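Side-chain contact in DotU family type IV/VI secretion system protein (Acinetobacter baumannii, PDB 6Y4R), which is the cytoplasmic domain of TssL, a membrane-anchored component of the type VI secretion system, and probably takes part in its membrane complex: residues 105-110 and 123-128. Sequence-based numbering, arbitrary orientation.
Sequences FEILEQ and EVFHYC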
ATOM      1  N   PHE A 105      -1.532   4.119  -9.998  1.00 36.56           N
ATOM      2  CA  PHE A 105      -0.691   3.969 -11.178  1.00 25.78           C
ATOM      3  C   PHE A 105      -0.320   5.291 -11.824  1.00 35.48           C
ATOM      4  O   PHE A 105       0.718   5.349 -12.489  1.00 26.83           O
ATOM      5  CB  PHE A 105      -1.365   3.012 -12.168  1.00 26.58           C
ATOM      6  CG  PHE A 105      -1.431   1.574 -11.654  1.00 37.97           C
ATOM      7  CD1 PHE A 105      -0.266   0.816 -11.527  1.00 31.21           C
ATOM      8  CD2 PHE A 105      -2.635   1.010 -11.252  1.00 26.06           C
ATOM      9  CE1 PHE A 105      -0.299  -0.479 -11.045  1.00 33.30           C
ATOM     10  CE2 PHE A 105      -2.675  -0.280 -10.765  1.00 41.68           C
ATOM     11  CZ  PHE A 105      -1.498  -1.033 -10.660  1.00 38.49           C
ATOM     12  N   GLU A 106      -1.135   6.342 -11.652  1.00 37.71           N
ATOM     13  CA  GLU A 106      -0.735   7.699 -12.037  1.00 31.03           C
ATOM     14  C   GLU A 106       0.433   8.183 -11.187  1.00 32.86           C
ATOM     15  O   GLU A 106       1.418   8.711 -11.711  1.00 39.96           O
ATOM     16  CB  GLU A 106      -1.926   8.640 -11.881  1.00 27.86           C
ATOM     17  CG  GLU A 106      -3.144   8.155 -12.616  1.00 28.58           C
ATOM     18  CD  GLU A 106      -4.118   9.272 -12.971  1.00 59.39           C
ATOM     19  OE1 GLU A 106      -4.850   9.141 -13.984  1.00 59.33           O
ATOM     20  OE2 GLU A 106      -4.206  10.262 -12.206  1.00 49.71           O
ATOM     21  N   ILE A 107       0.329   8.007  -9.862  1.00 31.25           N
ATOM     22  CA  ILE A 107       1.408   8.367  -8.937  1.00 31.92           C
ATOM     23  C   ILE A 107       2.655   7.529  -9.216  1.00 31.90           C
ATOM     24  O   ILE A 107       3.796   8.006  -9.101  1.00 32.36           O
ATOM     25  CB  ILE A 107       0.931   8.234  -7.472  1.00 27.60           C
ATOM     26  CG1 ILE A 107      -0.331   9.104  -7.245  1.00 27.02           C
ATOM     27  CG2 ILE A 107       2.066   8.576  -6.504  1.00 24.87           C
ATOM     28  CD1 ILE A 107      -1.000   8.977  -5.885  1.00 24.82           C
ATOM     29  N   LEU A 108       2.462   6.270  -9.587  1.00 34.95           N
ATOM     30  CA  LEU A 108       3.618   5.434  -9.874  1.00 30.08           C
ATOM     31  C   LEU A 108       4.366   5.954 -11.092  1.00 32.17           C
ATOM     32  O   LEU A 108       5.599   6.016 -11.081  1.00 31.93           O
ATOM     33  CB  LEU A 108       3.174   3.983 -10.079  1.00 25.03           C
ATOM     34  CG  LEU A 108       4.221   2.972 -10.537  1.00 26.45           C
ATOM     35  CD1 LEU A 108       5.127   2.635  -9.362  1.00 27.04           C
ATOM     36  CD2 LEU A 108       3.549   1.730 -11.060  1.00 25.55           C
ATOM     37  N   GLU A 109       3.632   6.433 -12.114  1.00 36.09           N
ATOM     38  CA  GLU A 109       4.289   6.938 -13.319  1.00 27.75           C
ATOM     39  C   GLU A 109       5.023   8.246 -13.048  1.00 35.54           C
ATOM     40  O   GLU A 109       6.030   8.546 -13.709  1.00 38.70           O
ATOM     41  CB  GLU A 109       3.272   7.151 -14.449  1.00 33.29           C
ATOM     42  CG  GLU A 109       2.363   5.980 -14.795  1.00 38.41           C
ATOM     43  CD  GLU A 109       3.085   4.793 -15.407  1.00 52.84           C
ATOM     44  OE1 GLU A 109       4.289   4.885 -15.681  1.00 54.67           O
ATOM     45  OE2 GLU A 109       2.449   3.725 -15.588  1.00 66.41           O
ATOM     46  N   GLN A 110       4.520   9.048 -12.097  1.00 34.84           N
ATOM     47  CA  GLN A 110       5.232  10.252 -11.682  1.00 37.88           C
ATOM     48  C   GLN A 110       6.550   9.911 -10.997  1.00 41.49           C
ATOM     49  O   GLN A 110       7.548  10.618 -11.191  1.00 38.31           O
ATOM     50  CB  GLN A 110       4.373  11.102 -10.743  1.00 39.30           C
ATOM     51  CG  GLN A 110       3.063  11.586 -11.324  1.00 47.97           C
ATOM     52  CD  GLN A 110       2.240  12.362 -10.292  1.00 60.52           C
ATOM     53  OE1 GLN A 110       1.337  11.815  -9.627  1.00 53.79           O
ATOM     54  NE2 GLN A 110       2.552  13.653 -10.156  1.00 66.08           N
ATOM     55  N   GLU A 123      10.136   2.696  -4.141  1.00 32.12           N
ATOM     56  CA  GLU A 123      10.360   1.377  -3.548  1.00 30.28           C
ATOM     57  C   GLU A 123       9.125   0.862  -2.808  1.00 27.25           C
ATOM     58  O   GLU A 123       8.874  -0.348  -2.774  1.00 27.01           O
ATOM     59  CB  GLU A 123      11.539   1.452  -2.585  1.00 38.01           C
ATOM     60  CG  GLU A 123      12.897   1.105  -3.166  1.00 46.56           C
ATOM     61  CD  GLU A 123      14.033   1.726  -2.364  1.00 50.80           C
ATOM     62  OE1 GLU A 123      13.722   2.503  -1.443  1.00 60.31           O
ATOM     63  OE2 GLU A 123      15.222   1.359  -2.563  1.00 38.93           O
ATOM     64  N   VAL A 124       8.367   1.769  -2.180  1.00 30.84           N
ATOM     65  CA  VAL A 124       7.105   1.421  -1.518  1.00 33.95           C
ATOM     66  C   VAL A 124       6.052   1.005  -2.547  1.00 33.55           C
ATOM     67  O   VAL A 124       5.361  -0.008  -2.370  1.00 30.58           O
ATOM     68  CB  VAL A 124       6.621   2.595  -0.633  1.00 32.59           C
ATOM     69  CG1 VAL A 124       5.191   2.395  -0.168  1.00 26.01           C
ATOM     70  CG2 VAL A 124       7.527   2.773   0.585  1.00 24.76           C
ATOM     71  N   PHE A 125       5.890   1.789  -3.626  1.00 26.97           N
ATOM     72  CA  PHE A 125       4.871   1.434  -4.614  1.00 25.64           C
ATOM     73  C   PHE A 125       5.174   0.111  -5.298  1.00 30.18           C
ATOM     74  O   PHE A 125       4.242  -0.627  -5.636  1.00 33.55           O
ATOM     75  CB  PHE A 125       4.721   2.517  -5.673  1.00 25.29           C
ATOM     76  CG  PHE A 125       3.768   3.621  -5.295  1.00 26.98           C
ATOM     77  CD1 PHE A 125       4.042   4.464  -4.240  1.00 29.99           C
ATOM     78  CD2 PHE A 125       2.583   3.807  -5.999  1.00 28.16           C
ATOM     79  CE1 PHE A 125       3.157   5.484  -3.910  1.00 30.59           C
ATOM     80  CE2 PHE A 125       1.705   4.808  -5.658  1.00 23.13           C
ATOM     81  CZ  PHE A 125       1.996   5.648  -4.619  1.00 23.20           C
ATOM     82  N   HIS A 126       6.459  -0.201  -5.523  1.00 32.65           N
ATOM     83  CA  HIS A 126       6.841  -1.509  -6.061  1.00 31.35           C
ATOM     84  C   HIS A 126       6.526  -2.626  -5.075  1.00 32.37           C
ATOM     85  O   HIS A 126       6.008  -3.681  -5.462  1.00 40.15           O
ATOM     86  CB  HIS A 126       8.333  -1.501  -6.412  1.00 30.13           C
ATOM     87  CG  HIS A 126       8.885  -2.833  -6.825  1.00 27.91           C
ATOM     88  ND1 HIS A 126       9.754  -3.550  -6.033  1.00 29.19           N
ATOM     89  CD2 HIS A 126       8.732  -3.556  -7.962  1.00 30.71           C
ATOM     90  CE1 HIS A 126      10.099  -4.666  -6.658  1.00 31.93           C
ATOM     91  NE2 HIS A 126       9.488  -4.697  -7.829  1.00 27.64           N
ATOM     92  N   TYR A 127       6.817  -2.405  -3.792  1.00 26.14           N
ATOM     93  CA  TYR A 127       6.587  -3.427  -2.771  1.00 27.96           C
ATOM     94  C   TYR A 127       5.105  -3.695  -2.536  1.00 23.40           C
ATOM     95  O   TYR A 127       4.728  -4.824  -2.216  1.00 35.32           O
ATOM     96  CB  TYR A 127       7.291  -3.016  -1.476  1.00 27.12           C
ATOM     97  CG  TYR A 127       7.406  -4.126  -0.478  1.00 30.96           C
ATOM     98  CD1 TYR A 127       8.133  -5.264  -0.768  1.00 38.18           C
ATOM     99  CD2 TYR A 127       6.845  -4.012   0.777  1.00 37.32           C
ATOM    100  CE1 TYR A 127       8.246  -6.297   0.154  1.00 48.37           C
ATOM    101  CE2 TYR A 127       6.959  -5.034   1.717  1.00 43.42           C
ATOM    102  CZ  TYR A 127       7.661  -6.171   1.398  1.00 49.93           C
ATOM    103  OH  TYR A 127       7.785  -7.187   2.316  1.00 57.89           O
ATOM    104  N   CYS A 128       4.253  -2.686  -2.673  1.00 24.47           N
ATOM    105  CA  CYS A 128       2.817  -2.939  -2.648  1.00 27.49           C
ATOM    106  C   CYS A 128       2.403  -3.788  -3.848  1.00 33.72           C
ATOM    107  O   CYS A 128       1.466  -4.589  -3.759  1.00 35.25           O
ATOM    108  CB  CYS A 128       2.064  -1.616  -2.633  1.00 29.08           C
ATOM    109  SG  CYS A 128       2.354  -0.666  -1.119  1.00 34.00           S
TER
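Phe125 of helix 119-130 reaches across to helix 100-114, where its ring meets Ile107 and Leu108 at a slant, and these three buried side chains make the whole of the contact. The closest approach is at the far end of the ring, where Ile107 CG2 comes within 3.5 Å of Phe125 CZ. Ile107 CB lies beside it, 4.0 Å from Phe125 CE2 and so about as near that atom as CG2 is, and the isoleucine is set roughly perpendicular to the phenylalanine. In Ile107 the methyl CG2 lies opposite the backbone N while the longer CG1 branch lies beside that N (chi1 -56°), which leaves the short branch to meet the ring. The near end of Phe125 is taken by Leu108, whose CD1 lies 3.7 Å from Phe125 CB. Leucine and phenylalanine run antiparallel alongside one another, and Leu108 CB lies a looser 4.1 Å from Phe125 CD2. With CG trans to the backbone N (chi1 174°), Leu108 brings CD1 alongside Phe125 CB. Phe125 also touches Asp57 and Ala61 of helix 52-71 and meets the ring of Phe104 with planes at about 45°; Ile107 touches Asp57 too, so helix 52-71 adds a third side to the cluster. No hydrogen bond joins the two segments, and the grip is apolar. The solvent side of helix 100-114 is different: Glu106, Glu109 and Gln110 are exposed and make no contact with 123-128, and the ion pair of Glu109 with Arg112 is long and weak. The backbones come nearest at Leu108 and Phe125, with CA atoms 6.7 Å apart. An aromatic side chain from one helix set against two consecutive aliphatic residues of the preceding helix is here part of the hydrophobic core of the all-helical DotU-family cytoplasmic domain.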